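Local atomic coordinates of LP1413 - SCCmec type IV-encoded DNA binding protein (Staphylococcus aureus, PDB entry 6BTC), a protein that binds single-stranded DNA and is encoded by staphylococcal cassette chromosome elements of type IV. Residues 9-12 against 13-17. Numbering follows the deposited sequence.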
ATOM      1  N   GLU A   9      -5.897  11.454   1.304  1.00 39.29           N
ATOM      2  CA  GLU A   9      -6.460  10.653   2.381  1.00 44.51           C
ATOM      3  C   GLU A   9      -7.349   9.549   1.833  1.00 44.55           C
ATOM      4  O   GLU A   9      -7.342   8.426   2.348  1.00 40.33           O
ATOM      5  CB  GLU A   9      -7.260  11.530   3.345  1.00 43.33           C
ATOM      6  CG  GLU A   9      -6.449  12.602   4.064  1.00 61.23           C
ATOM      7  CD  GLU A   9      -5.505  12.039   5.120  1.00 64.22           C
ATOM      8  OE1 GLU A   9      -5.771  10.930   5.644  1.00 54.77           O
ATOM      9  OE2 GLU A   9      -4.494  12.720   5.423  1.00 58.06           O
ATOM     10  N   LYS A  10      -8.133   9.851   0.793  1.00 45.97           N
ATOM     11  CA  LYS A  10      -9.071   8.866   0.262  1.00 42.45           C
ATOM     12  C   LYS A  10      -8.332   7.740  -0.444  1.00 34.45           C
ATOM     13  O   LYS A  10      -8.627   6.563  -0.226  1.00 33.24           O
ATOM     14  CB  LYS A  10     -10.067   9.534  -0.692  1.00 46.14           C
ATOM     15  CG  LYS A  10     -11.162  10.339   0.003  1.00 48.07           C
ATOM     16  CD  LYS A  10     -12.154  10.927  -1.000  1.00 68.68           C
ATOM     17  CE  LYS A  10     -13.178  11.835  -0.327  1.00 66.21           C
ATOM     18  NZ  LYS A  10     -14.103  12.472  -1.309  1.00109.49           N
ATOM     19  N   LEU A  11      -7.382   8.083  -1.309  1.00 27.40           N
ATOM     20  CA  LEU A  11      -6.594   7.058  -1.976  1.00 32.67           C
ATOM     21  C   LEU A  11      -5.800   6.225  -0.968  1.00 39.06           C
ATOM     22  O   LEU A  11      -5.725   4.998  -1.097  1.00 32.68           O
ATOM     23  CB  LEU A  11      -5.662   7.703  -3.002  1.00 33.10           C
ATOM     24  CG  LEU A  11      -4.630   6.767  -3.638  1.00 33.25           C
ATOM     25  CD1 LEU A  11      -5.316   5.612  -4.346  1.00 34.34           C
ATOM     26  CD2 LEU A  11      -3.741   7.494  -4.610  1.00 30.82           C
ATOM     27  N   TYR A  12      -5.208   6.873   0.046  1.00 36.49           N
ATOM     28  CA  TYR A  12      -4.432   6.147   1.048  1.00 33.42           C
ATOM     29  C   TYR A  12      -5.312   5.181   1.838  1.00 33.37           C
ATOM     30  O   TYR A  12      -4.958   4.011   2.022  1.00 30.15           O
ATOM     31  CB  TYR A  12      -3.731   7.135   1.987  1.00 35.05           C
ATOM     32  CG  TYR A  12      -3.122   6.493   3.221  1.00 31.04           C
ATOM     33  CD1 TYR A  12      -1.826   5.994   3.208  1.00 33.66           C
ATOM     34  CD2 TYR A  12      -3.853   6.388   4.394  1.00 36.53           C
ATOM     35  CE1 TYR A  12      -1.273   5.408   4.340  1.00 32.80           C
ATOM     36  CE2 TYR A  12      -3.319   5.802   5.527  1.00 38.73           C
ATOM     37  CZ  TYR A  12      -2.031   5.312   5.498  1.00 37.82           C
ATOM     38  OH  TYR A  12      -1.517   4.727   6.643  1.00 42.73           O
ATOM     39  N   ASN A  13      -6.455   5.657   2.338  1.00 28.66           N
ATOM     40  CA  ASN A  13      -7.370   4.760   3.039  1.00 33.20           C
ATOM     41  C   ASN A  13      -7.700   3.539   2.186  1.00 35.69           C
ATOM     42  O   ASN A  13      -7.849   2.427   2.708  1.00 34.03           O
ATOM     43  CB  ASN A  13      -8.658   5.487   3.422  1.00 36.37           C
ATOM     44  CG  ASN A  13      -8.424   6.667   4.361  1.00 44.39           C
ATOM     45  OD1 ASN A  13      -7.474   6.690   5.140  1.00 34.71           O
ATOM     46  ND2 ASN A  13      -9.315   7.653   4.289  1.00 48.38           N
ATOM     47  N   PHE A  14      -7.811   3.725   0.868  1.00 31.81           N
ATOM     48  CA  PHE A  14      -8.136   2.609  -0.015  1.00 34.55           C
ATOM     49  C   PHE A  14      -6.958   1.658  -0.142  1.00 27.30           C
ATOM     50  O   PHE A  14      -7.125   0.436  -0.076  1.00 28.31           O
ATOM     51  CB  PHE A  14      -8.541   3.114  -1.408  1.00 28.15           C
ATOM     52  CG  PHE A  14      -8.556   2.028  -2.459  1.00 25.58           C
ATOM     53  CD1 PHE A  14      -9.598   1.117  -2.520  1.00 33.24           C
ATOM     54  CD2 PHE A  14      -7.522   1.906  -3.362  1.00 28.66           C
ATOM     55  CE1 PHE A  14      -9.602   0.106  -3.475  1.00 33.93           C
ATOM     56  CE2 PHE A  14      -7.523   0.893  -4.320  1.00 33.72           C
ATOM     57  CZ  PHE A  14      -8.570  -0.002  -4.372  1.00 32.70           C
ATOM     58  N   ILE A  15      -5.766   2.202  -0.383  1.00 25.52           N
ATOM     59  CA  ILE A  15      -4.585   1.369  -0.554  1.00 29.94           C
ATOM     60  C   ILE A  15      -4.373   0.502   0.678  1.00 30.17           C
ATOM     61  O   ILE A  15      -4.082  -0.693   0.571  1.00 28.95           O
ATOM     62  CB  ILE A  15      -3.361   2.251  -0.847  1.00 29.04           C
ATOM     63  CG1 ILE A  15      -3.523   2.973  -2.185  1.00 33.33           C
ATOM     64  CG2 ILE A  15      -2.068   1.427  -0.826  1.00 33.28           C
ATOM     65  CD1 ILE A  15      -3.377   2.097  -3.413  1.00 29.71           C
ATOM     66  N   ILE A  16      -4.530   1.091   1.863  1.00 27.23           N
ATOM     67  CA  ILE A  16      -4.343   0.358   3.110  1.00 31.64           C
ATOM     68  C   ILE A  16      -5.308  -0.818   3.171  1.00 28.66           C
ATOM     69  O   ILE A  16      -4.905  -1.967   3.377  1.00 24.83           O
ATOM     70  CB  ILE A  16      -4.534   1.297   4.318  1.00 27.68           C
ATOM     71  CG1 ILE A  16      -3.443   2.372   4.359  1.00 34.29           C
ATOM     72  CG2 ILE A  16      -4.573   0.516   5.624  1.00 31.87           C
ATOM     73  CD1 ILE A  16      -2.020   1.833   4.461  1.00 38.67           C
ATOM     74  N   ALA A  17      -6.600  -0.533   3.024  1.00 24.17           N
ATOM     75  CA  ALA A  17      -7.615  -1.577   3.075  1.00 28.30           C
ATOM     76  C   ALA A  17      -7.342  -2.650   2.028  1.00 30.68           C
ATOM     77  O   ALA A  17      -7.368  -3.848   2.326  1.00 26.43           O
ATOM     78  CB  ALA A  17      -8.994  -0.954   2.873  1.00 28.59           C
TER
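Leu11 O takes the backbone N-H of Ile15 at 2.9 Å, an N-H...O angle of 163° with the donor in the carbonyl plane. The same oxygen has two carbon neighbours: Ile15 CG1 lies 3.2 Å from Leu11 O and Phe14 CB 3.4 Å from it, while the Phe14 ring keeps its edge toward that oxygen farther off. The i to i+4 pattern of the alpha-helix continues with Ile16 N to Tyr12 O at 3.0 Å, while Phe14 N to Lys10 O, at 3.1 Å, is more bent.

Between side chains the main event is a CH-pi contact. Ile16 CG1 sits over one face of the Tyr12 ring, 3.6 Å from its centroid and 19° off the ring normal, displaced toward the CZ side. Tyr12 CG is anti to the backbone N (chi1 169°), which carries the phenol outward from the helix with a slight lean toward the next turn; the ethyl branch of Ile16 reaches back to meet it, with CD1 3.6 Å from Tyr12 CZ. On the buried side Leu11 and Ile15 run side by side in the same direction, Leu11 CD1 touching Ile15 CG1 at 3.9 Å.

These pairs give helix 6-21 two adjoining apolar strips one turn long. Ile15 packs on Phe53 and Leu11 on Val49 of helix 43-59, and both also reach Tyr30 of helix 30-34. Tyr12 and Ile16 lie against Trp56, and Arg52 makes a cation-pi contact with the phenol. The Leu11-Ile15 pair thus faces both other helices of this small helical and antiparallel-sheet fold, the Tyr12-Ile16 pair helix 43-59.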